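Local coordinates for Lin0431 protein (Listeria innocua, PDB 3LD7) that is of unknown function but belongs to the NusG domain II family, to which the piece of the protein in this chain corresponds, at residues Val8-Ser13 with Val84-Lys89; Pro23-Lys28 with Asp48-Arg53; Asn30-Ile35 with Leu44-Gly49. All coordinates share one frame; numbering follows the deposited sequence.

Contact 1 (Val8-Ser13 with Val84-Lys89)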
loop_
_atom_site.group_PDB
_atom_site.type_symbol
_atom_site.label_atom_id
_atom_site.label_comp_id
_atom_site.label_asym_id
_atom_site.label_seq_id
_atom_site.Cartn_x
_atom_site.Cartn_y
_atom_site.Cartn_z
ATOM N N VAL A 8 0.553 -7.290 -12.509
ATOM C CA VAL A 8 -0.279 -6.878 -11.378
ATOM C C VAL A 8 -0.313 -5.375 -11.141
ATOM O O VAL A 8 0.607 -4.639 -11.534
ATOM C CB VAL A 8 0.131 -7.598 -10.067
ATOM C CG1 VAL A 8 -0.047 -9.102 -10.239
ATOM C CG2 VAL A 8 1.571 -7.259 -9.682
ATOM N N VAL A 9 -1.386 -4.936 -10.485
ATOM C CA VAL A 9 -1.586 -3.533 -10.154
ATOM C C VAL A 9 -1.923 -3.462 -8.680
ATOM O O VAL A 9 -2.694 -4.285 -8.185
ATOM C CB VAL A 9 -2.757 -2.914 -10.952
ATOM C CG1 VAL A 9 -2.912 -1.462 -10.623
ATOM C CG2 VAL A 9 -2.530 -3.057 -12.438
ATOM N N ALA A 10 -1.341 -2.496 -7.976
ATOM C CA ALA A 10 -1.672 -2.279 -6.585
ATOM C C ALA A 10 -2.705 -1.166 -6.488
ATOM O O ALA A 10 -2.494 -0.059 -6.997
ATOM C CB ALA A 10 -0.432 -1.911 -5.805
ATOM N N ILE A 11 -3.821 -1.458 -5.825
ATOM C CA ILE A 11 -4.883 -0.487 -5.624
ATOM C C ILE A 11 -4.805 -0.033 -4.176
ATOM O O ILE A 11 -4.938 -0.835 -3.245
ATOM C CB ILE A 11 -6.285 -1.089 -5.933
ATOM C CG1 ILE A 11 -6.277 -1.850 -7.264
ATOM C CG2 ILE A 11 -7.379 0.005 -5.868
ATOM C CD1 ILE A 11 -6.102 -0.993 -8.428
ATOM N N ILE A 12 -4.554 1.248 -3.978
ATOM C CA ILE A 12 -4.396 1.798 -2.632
ATOM C C ILE A 12 -5.546 2.745 -2.327
ATOM O O ILE A 12 -5.760 3.722 -3.057
ATOM C CB ILE A 12 -3.054 2.554 -2.523
ATOM C CG1 ILE A 12 -1.882 1.615 -2.883
ATOM C CG2 ILE A 12 -2.880 3.148 -1.124
ATOM C CD1 ILE A 12 -1.343 1.767 -4.322
ATOM N N SER A 13 -6.278 2.456 -1.249
ATOM C CA SER A 13 -7.502 3.176 -0.887
ATOM C C SER A 13 -7.438 3.712 0.525
ATOM O O SER A 13 -6.739 3.161 1.373
ATOM C CB SER A 13 -8.705 2.242 -0.944
ATOM O OG SER A 13 -8.943 1.791 -2.267
ATOM N N VAL A 84 -6.887 2.341 5.675
ATOM C CA VAL A 84 -6.065 2.225 4.477
ATOM C C VAL A 84 -6.015 0.783 4.046
ATOM O O VAL A 84 -5.829 -0.120 4.875
ATOM C CB VAL A 84 -4.637 2.789 4.715
ATOM C CG1 VAL A 84 -3.702 2.398 3.555
ATOM C CG2 VAL A 84 -4.704 4.325 4.851
ATOM N N PHE A 85 -6.211 0.553 2.751
ATOM C CA PHE A 85 -6.196 -0.806 2.234
ATOM C C PHE A 85 -5.385 -0.836 0.945
ATOM O O PHE A 85 -5.526 0.057 0.094
ATOM C CB PHE A 85 -7.636 -1.229 1.954
ATOM C CG PHE A 85 -7.800 -2.652 1.498
ATOM C CD1 PHE A 85 -7.414 -3.717 2.306
ATOM C CD2 PHE A 85 -8.407 -2.926 0.284
ATOM C CE1 PHE A 85 -7.629 -5.046 1.889
ATOM C CE2 PHE A 85 -8.614 -4.225 -0.137
ATOM C CZ PHE A 85 -8.211 -5.286 0.652
ATOM N N VAL A 86 -4.564 -1.865 0.799
ATOM C CA VAL A 86 -3.864 -2.108 -0.448
ATOM C C VAL A 86 -4.273 -3.483 -0.948
ATOM O O VAL A 86 -4.240 -4.460 -0.196
ATOM C CB VAL A 86 -2.333 -2.127 -0.239
ATOM C CG1 VAL A 86 -1.618 -2.452 -1.566
ATOM C CG2 VAL A 86 -1.845 -0.809 0.352
ATOM N N GLU A 87 -4.690 -3.562 -2.208
ATOM C CA GLU A 87 -5.024 -4.833 -2.825
ATOM C C GLU A 87 -4.201 -4.958 -4.093
ATOM O O GLU A 87 -4.183 -4.035 -4.908
ATOM C CB GLU A 87 -6.509 -4.852 -3.193
ATOM C CG GLU A 87 -6.911 -6.065 -3.930
ATOM C CD GLU A 87 -8.406 -6.144 -4.165
ATOM O OE1 GLU A 87 -9.126 -5.131 -3.971
ATOM O OE2 GLU A 87 -8.860 -7.231 -4.552
ATOM N N ILE A 88 -3.537 -6.092 -4.278
ATOM C CA ILE A 88 -2.836 -6.363 -5.525
ATOM C C ILE A 88 -3.678 -7.276 -6.394
ATOM O O ILE A 88 -4.106 -8.363 -5.954
ATOM C CB ILE A 88 -1.454 -6.966 -5.286
ATOM C CG1 ILE A 88 -0.624 -5.986 -4.439
ATOM C CG2 ILE A 88 -0.751 -7.298 -6.630
ATOM C CD1 ILE A 88 0.815 -6.420 -4.254
ATOM N N LYS A 89 -3.943 -6.815 -7.617
ATOM C CA LYS A 89 -4.823 -7.528 -8.544
ATOM C C LYS A 89 -4.078 -7.885 -9.822
ATOM O O LYS A 89 -3.272 -7.107 -10.318
ATOM C CB LYS A 89 -6.036 -6.664 -8.920
ATOM C CG LYS A 89 -6.946 -6.259 -7.763
ATOM C CD LYS A 89 -8.189 -5.538 -8.296
ATOM C CE LYS A 89 -9.194 -5.273 -7.190
ATOM N NZ LYS A 89 -10.491 -4.734 -7.698
#

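Contact 2 (Pro23-Lys28 with Asp48-Arg53)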
loop_
_atom_site.group_PDB
_atom_site.type_symbol
_atom_site.label_atom_id
_atom_site.label_comp_id
_atom_site.label_asym_id
_atom_site.label_seq_id
_atom_site.Cartn_x
_atom_site.Cartn_y
_atom_site.Cartn_z
ATOM N N PRO A 23 0.498 0.184 -11.390
ATOM C CA PRO A 23 0.963 -1.039 -12.053
ATOM C C PRO A 23 2.382 -1.339 -11.583
ATOM O O PRO A 23 3.251 -0.465 -11.691
ATOM C CB PRO A 23 0.946 -0.660 -13.543
ATOM C CG PRO A 23 -0.044 0.425 -13.626
ATOM C CD PRO A 23 0.088 1.211 -12.352
ATOM N N LEU A 24 2.604 -2.533 -11.032
ATOM C CA LEU A 24 3.869 -2.839 -10.385
ATOM C C LEU A 24 4.796 -3.516 -11.355
ATOM O O LEU A 24 6.007 -3.418 -11.213
ATOM C CB LEU A 24 3.683 -3.770 -9.183
ATOM C CG LEU A 24 2.920 -3.160 -8.009
ATOM C CD1 LEU A 24 2.684 -4.216 -6.945
ATOM C CD2 LEU A 24 3.646 -1.941 -7.455
ATOM N N THR A 25 4.225 -4.207 -12.333
ATOM C CA THR A 25 5.040 -5.028 -13.200
ATOM C C THR A 25 5.816 -4.149 -14.191
ATOM O O THR A 25 5.232 -3.437 -15.013
ATOM C CB THR A 25 4.186 -6.095 -13.900
ATOM O OG1 THR A 25 3.391 -6.786 -12.910
ATOM C CG2 THR A 25 5.083 -7.076 -14.620
ATOM N N GLY A 26 7.140 -4.203 -14.092
ATOM C CA GLY A 26 8.008 -3.335 -14.862
ATOM C C GLY A 26 8.389 -2.058 -14.138
ATOM O O GLY A 26 9.188 -1.256 -14.643
ATOM N N HIS A 27 7.834 -1.847 -12.949
ATOM C CA HIS A 27 8.224 -0.675 -12.184
ATOM C C HIS A 27 9.634 -0.805 -11.617
ATOM O O HIS A 27 10.002 -1.843 -11.067
ATOM C CB HIS A 27 7.228 -0.364 -11.064
ATOM C CG HIS A 27 7.659 0.784 -10.214
ATOM N ND1 HIS A 27 7.507 2.105 -10.586
ATOM C CD2 HIS A 27 8.349 0.796 -9.055
ATOM C CE1 HIS A 27 8.031 2.881 -9.651
ATOM N NE2 HIS A 27 8.541 2.107 -8.709
ATOM N N LYS A 28 10.453 0.234 -11.809
ATOM C CA LYS A 28 11.793 0.243 -11.226
ATOM C C LYS A 28 12.062 1.571 -10.562
ATOM O O LYS A 28 11.612 2.620 -11.038
ATOM C CB LYS A 28 12.843 -0.011 -12.309
ATOM C CG LYS A 28 12.709 -1.403 -12.931
ATOM C CD LYS A 28 13.869 -1.745 -13.849
ATOM C CE LYS A 28 13.914 -3.232 -14.136
ATOM N NZ LYS A 28 12.677 -3.668 -14.825
ATOM N N ASP A 48 8.934 -0.107 -4.202
ATOM C CA ASP A 48 10.322 -0.301 -4.568
ATOM C C ASP A 48 10.370 -1.435 -5.567
ATOM O O ASP A 48 10.024 -2.570 -5.238
ATOM C CB ASP A 48 11.157 -0.634 -3.327
ATOM C CG ASP A 48 12.639 -0.657 -3.624
ATOM O OD1 ASP A 48 13.256 0.425 -3.711
ATOM O OD2 ASP A 48 13.186 -1.763 -3.766
ATOM N N GLY A 49 10.778 -1.144 -6.803
ATOM C CA GLY A 49 10.687 -2.147 -7.837
ATOM C C GLY A 49 9.245 -2.581 -7.950
ATOM O O GLY A 49 8.343 -1.732 -8.067
ATOM N N GLU A 50 9.020 -3.898 -7.921
ATOM C CA GLU A 50 7.670 -4.433 -8.133
ATOM C C GLU A 50 6.952 -4.759 -6.838
ATOM O O GLU A 50 6.000 -5.533 -6.843
ATOM C CB GLU A 50 7.717 -5.653 -9.059
ATOM C CG GLU A 50 8.493 -5.326 -10.321
ATOM C CD GLU A 50 8.312 -6.318 -11.458
ATOM O OE1 GLU A 50 7.777 -7.438 -11.231
ATOM O OE2 GLU A 50 8.739 -5.965 -12.591
ATOM N N ARG A 51 7.429 -4.204 -5.726
ATOM C CA ARG A 51 6.846 -4.501 -4.406
ATOM C C ARG A 51 6.317 -3.239 -3.745
ATOM O O ARG A 51 6.796 -2.111 -4.015
ATOM C CB ARG A 51 7.910 -5.098 -3.461
ATOM C CG ARG A 51 8.688 -6.279 -3.944
ATOM C CD ARG A 51 9.717 -6.682 -2.862
ATOM N NE ARG A 51 10.709 -5.621 -2.638
ATOM C CZ ARG A 51 11.580 -5.601 -1.630
ATOM N NH1 ARG A 51 11.589 -6.581 -0.740
ATOM N NH2 ARG A 51 12.444 -4.593 -1.513
ATOM N N ILE A 52 5.349 -3.409 -2.857
ATOM C CA ILE A 52 4.795 -2.278 -2.129
ATOM C C ILE A 52 4.675 -2.617 -0.645
ATOM O O ILE A 52 4.454 -3.779 -0.284
ATOM C CB ILE A 52 3.422 -1.870 -2.719
ATOM C CG1 ILE A 52 2.903 -0.579 -2.075
ATOM C CG2 ILE A 52 2.419 -3.030 -2.654
ATOM C CD1 ILE A 52 1.657 -0.024 -2.776
ATOM N N ARG A 53 4.836 -1.615 0.211
ATOM C CA ARG A 53 4.592 -1.796 1.641
ATOM C C ARG A 53 4.157 -0.499 2.269
ATOM O O ARG A 53 4.318 0.580 1.677
ATOM C CB ARG A 53 5.856 -2.260 2.380
ATOM C CG ARG A 53 6.957 -1.201 2.485
ATOM C CD ARG A 53 8.128 -1.673 3.333
ATOM N NE ARG A 53 9.243 -0.743 3.260
ATOM C CZ ARG A 53 10.438 -0.972 3.792
ATOM N NH1 ARG A 53 10.664 -2.086 4.497
ATOM N NH2 ARG A 53 11.406 -0.087 3.619
HETATM O O HOH W 1 5.003 -7.723 -10.940
HETATM O O HOH W 2 10.762 -4.095 -12.502
#

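Contact 3 (Asn30-Ile35 with Leu44-Gly49)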
loop_
_atom_site.group_PDB
_atom_site.type_symbol
_atom_site.label_atom_id
_atom_site.label_comp_id
_atom_site.label_asym_id
_atom_site.label_seq_id
_atom_site.Cartn_x
_atom_site.Cartn_y
_atom_site.Cartn_z
ATOM N N ASN A 30 12.324 3.757 -6.666
ATOM C CA ASN A 30 11.651 3.857 -5.382
ATOM C C ASN A 30 10.771 5.087 -5.377
ATOM O O ASN A 30 11.207 6.191 -5.746
ATOM C CB ASN A 30 12.708 3.929 -4.270
ATOM C CG ASN A 30 12.114 3.757 -2.884
ATOM O OD1 ASN A 30 12.132 2.652 -2.314
ATOM N ND2 ASN A 30 11.584 4.842 -2.335
ATOM N N GLU A 31 9.529 4.894 -4.972
ATOM C CA GLU A 31 8.617 6.000 -4.822
ATOM C C GLU A 31 7.985 5.910 -3.460
ATOM O O GLU A 31 7.569 4.824 -3.033
ATOM C CB GLU A 31 7.505 5.918 -5.877
ATOM C CG GLU A 31 6.572 7.105 -5.806
ATOM C CD GLU A 31 5.125 6.815 -6.166
ATOM O OE1 GLU A 31 4.840 5.879 -6.953
ATOM O OE2 GLU A 31 4.268 7.566 -5.649
ATOM N N GLN A 32 7.896 7.049 -2.778
ATOM C CA GLN A 32 7.188 7.097 -1.516
ATOM C C GLN A 32 6.115 8.158 -1.565
ATOM O O GLN A 32 6.315 9.244 -2.125
ATOM C CB GLN A 32 8.151 7.340 -0.365
ATOM C CG GLN A 32 9.093 6.149 -0.184
ATOM C CD GLN A 32 10.202 6.380 0.815
ATOM O OE1 GLN A 32 10.047 7.140 1.773
ATOM N NE2 GLN A 32 11.347 5.722 0.589
ATOM N N PHE A 33 4.966 7.853 -0.972
ATOM C CA PHE A 33 3.927 8.874 -0.848
ATOM C C PHE A 33 3.221 8.689 0.478
ATOM O O PHE A 33 3.166 7.570 0.994
ATOM C CB PHE A 33 2.956 8.889 -2.061
ATOM C CG PHE A 33 2.152 7.623 -2.245
ATOM C CD1 PHE A 33 2.673 6.534 -2.920
ATOM C CD2 PHE A 33 0.860 7.527 -1.719
ATOM C CE1 PHE A 33 1.906 5.359 -3.097
ATOM C CE2 PHE A 33 0.110 6.373 -1.887
ATOM C CZ PHE A 33 0.640 5.279 -2.573
ATOM N N THR A 34 2.722 9.782 1.046
ATOM C CA THR A 34 2.039 9.717 2.334
ATOM C C THR A 34 0.542 9.894 2.187
ATOM O O THR A 34 0.071 10.822 1.523
ATOM C CB THR A 34 2.582 10.778 3.295
ATOM O OG1 THR A 34 3.987 10.568 3.480
ATOM C CG2 THR A 34 1.893 10.704 4.634
ATOM N N ILE A 35 -0.206 8.982 2.800
ATOM C CA ILE A 35 -1.649 9.124 2.919
ATOM C C ILE A 35 -1.930 9.772 4.249
ATOM O O ILE A 35 -1.563 9.244 5.309
ATOM C CB ILE A 35 -2.345 7.751 2.871
ATOM C CG1 ILE A 35 -2.000 7.058 1.569
ATOM C CG2 ILE A 35 -3.853 7.915 3.047
ATOM C CD1 ILE A 35 -2.519 5.651 1.516
ATOM N N LEU A 44 3.034 6.125 5.471
ATOM C CA LEU A 44 4.053 6.350 4.453
ATOM C C LEU A 44 4.146 5.103 3.599
ATOM O O LEU A 44 4.575 4.043 4.070
ATOM C CB LEU A 44 5.385 6.653 5.111
ATOM C CG LEU A 44 6.557 6.964 4.184
ATOM C CD1 LEU A 44 6.237 8.099 3.213
ATOM C CD2 LEU A 44 7.750 7.296 5.035
HETATM N N MSE A 45 3.671 5.216 2.359
HETATM C CA MSE A 45 3.662 4.112 1.414
HETATM C C MSE A 45 4.948 4.110 0.622
HETATM O O MSE A 45 5.486 5.173 0.301
HETATM C CB MSE A 45 2.492 4.298 0.431
HETATM C CG MSE A 45 1.150 4.541 1.127
HETATM SE SE MSE A 45 0.645 3.191 2.428
HETATM C CE MSE A 45 0.864 1.595 1.280
ATOM N N GLU A 46 5.416 2.918 0.272
ATOM C CA GLU A 46 6.657 2.786 -0.470
ATOM C C GLU A 46 6.484 1.741 -1.542
ATOM O O GLU A 46 6.070 0.614 -1.266
ATOM C CB GLU A 46 7.817 2.393 0.468
ATOM C CG GLU A 46 9.155 2.306 -0.248
ATOM C CD GLU A 46 10.293 1.884 0.678
ATOM O OE1 GLU A 46 10.022 1.565 1.857
ATOM O OE2 GLU A 46 11.459 1.886 0.233
ATOM N N VAL A 47 6.827 2.115 -2.771
ATOM C CA VAL A 47 6.912 1.170 -3.861
ATOM C C VAL A 47 8.374 1.091 -4.244
ATOM O O VAL A 47 9.003 2.103 -4.519
ATOM C CB VAL A 47 6.063 1.627 -5.061
ATOM C CG1 VAL A 47 6.218 0.663 -6.218
ATOM C CG2 VAL A 47 4.593 1.715 -4.627
ATOM N N ASP A 48 8.934 -0.107 -4.202
ATOM C CA ASP A 48 10.322 -0.301 -4.568
ATOM C C ASP A 48 10.370 -1.435 -5.567
ATOM O O ASP A 48 10.024 -2.570 -5.238
ATOM C CB ASP A 48 11.157 -0.634 -3.327
ATOM C CG ASP A 48 12.639 -0.657 -3.624
ATOM O OD1 ASP A 48 13.256 0.425 -3.711
ATOM O OD2 ASP A 48 13.186 -1.763 -3.766
ATOM N N GLY A 49 10.778 -1.144 -6.803
ATOM C CA GLY A 49 10.687 -2.147 -7.837
ATOM C C GLY A 49 9.245 -2.581 -7.950
ATOM O O GLY A 49 8.343 -1.732 -8.067
#

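Contact 1 (Val8-Ser13 with Val84-Lys89)
Val84 meets Ser13 through its backbone: its CA-H points at the carbonyl, with Val84 CA 3.3 Å from Ser13 O; its CG1 methyl lies near the same oxygen, and the side chain also touches Asn43. Phe85 and Ser13 follow as a hydrogen-bonded pair: Ser13 N donates to Phe85 O at 2.9 Å, and Phe85 N to Ser13 O. CG of Phe85 stands anti to the backbone N (chi1 -176°), and the ring leads away from strand 8-13. Val86 stands across from Ile12 in a non-hydrogen-bonded pair; the two side chains lie alongside each other, pointing the same way, with Val86 CG2 4.0 Å from Ile12 CG1. Branched aliphatic residues suit this place, because Ile12 also packs on Ile52 and Val86 on Met45, both from the second sheet of the domain. Strands 8-14 and 84-90, near the two ends of the chain, are the central neighbours of a four-stranded antiparallel sheet in this NusG domain II fold, with 17-23 on one flank and 76-79 on the other. Glu87 faces the other way, beside Ile11, and each backbone N binds the partner's carbonyl; Ile11 N reaches Glu87 O at 2.8 Å and almost straight, with an N-H...O angle of 176°. Ile88 returns to the buried face, where small Ala10 sits opposite it. The CG2 methyl of Ile88 lies against Val8, 3.6 Å from Val8 CB, and Leu24 and Ile52 also pack against Ile88. Lys89 pairs with Val9 through two bonds, among them Lys89 N to Val9 O at 2.9 Å. Its extended chain offers CD to Ile11 CG1 at 4.3 Å, and its amine forms a long ion pair with Glu87, Lys89 NZ to Glu87 OE1 4.0 Å.

Contact 2 (Pro23-Lys28 with Asp48-Arg53)
Gly26 and Glu50 form the direct hydrogen bond of this contact, Gly26 N donating to Glu50 OE2 at 2.8 Å with an N-H...O angle of 163°. The N-H comes from above the carboxylate, about 60° out of its plane. Glu50 holds CG anti to its own carbonyl carbon (chi1 -51°), with Glu50 CG 3.3 Å from Leu24 O; the chain is extended beyond it, and the side chain bridges the two turns. Two waters add to the grip. One links Glu50 OE1 to Thr25 OG1, which is also bonded to the backbone N of Val8; the other donates to Glu50 OE2 (2.8 Å) and to His27 O, and accepts from Lys28 NZ (3.0 Å). Both backbones are tight turns. Leu24 to His27 is a type II turn, and Gly26 fills its third position, where a side chain would jam against the preceding carbonyl. Asp48 to Arg51 is the type II' turn of a beta hairpin, with Gly49 at the positive phi that glycine tolerates easily. Where the turns meet, Gly49 CA comes 3.3 Å from His27 O in a CA-H...O contact. Apolar packing lies on the inner side: Leu24 CD1 rests 4.5 Å from Ile52 CG2, and both side chains continue onto Ala10 and Ile88. With an amide and two waters as hydrogen-bond donors to its carboxylate, and Lys28 NZ near but not touching, Glu50 is probably ionised, a charged tie between two solvent-facing turns.

Contact 3 (Asn30-Ile35 with Leu44-Gly49)
Phe33 is turned onto Met45 by its first torsion: CG lies between the backbone N and the carbonyl carbon (chi1 63°), on the side of Met45, and the ring beyond it lies against Met45 CB and CG. Met45, a selenomethionine, keeps CG anti to its carbonyl carbon (chi1 -52°) and then bends at both later torsions, its end leading off toward the interior. Met45 CB sits over one face of the Phe33 ring, 3.7 Å from the centroid and 14° off the normal, a CH-pi contact. Met45 CG touches the rim atom Phe33 CE2, also at 3.7 Å, and meets Ile35 CD1 at 3.9 Å. An aromatic ring suits this place because it can cover a neighbouring aliphatic chain and also take part in a cation-pi pair with Arg20, whose guanidinium further forms a salt bridge with Glu31. Phe33 and Met45 are a hydrogen-bonded pair, as are Glu31 and Val47, each joined by two backbone bonds, such as Val47 N to Glu31 O at 2.8 Å. The opposite face is more polar. There Gln32 and Glu46 run alongside, their methylenes touching at 3.8 Å between the two CG atoms, while the Glu46 carboxylate is held by a salt bridge to Arg53. Leu44 CD1 closes on Thr34 OG1 at 3.4 Å. Val47 belongs to the inner face, packing on Leu24 and Ile22. Two consecutive antiparallel strands, 30-36 and 42-48, joined by a short link, make a beta hairpin, whose mostly apolar face, with Phe33, Ile35, Met45 and Val47, packs on residues of the four-stranded sheet.

Contact 1 closes a long loop of chain, and contacts 2 and 3 are both nested inside it. Their centres lie about 12 Å and 13 Å from that of contact 1, and about 10 Å from each other; contacts 1 and 3 fall on opposite sides of the chain's centre. Contact 1 belongs to the four-stranded sheet and contact 3 to the three-stranded one, where strands 42-48 and 51-57 are neighbours. Contact 2 joins the turn after strand 17-23 to the turn between those two strands, so it shares Asp48 and Gly49 with contact 3. Between the sheets, Ile35 CD1 meets both Ile12 CG2 and Val84 CG1, part of one apolar interior for this small domain.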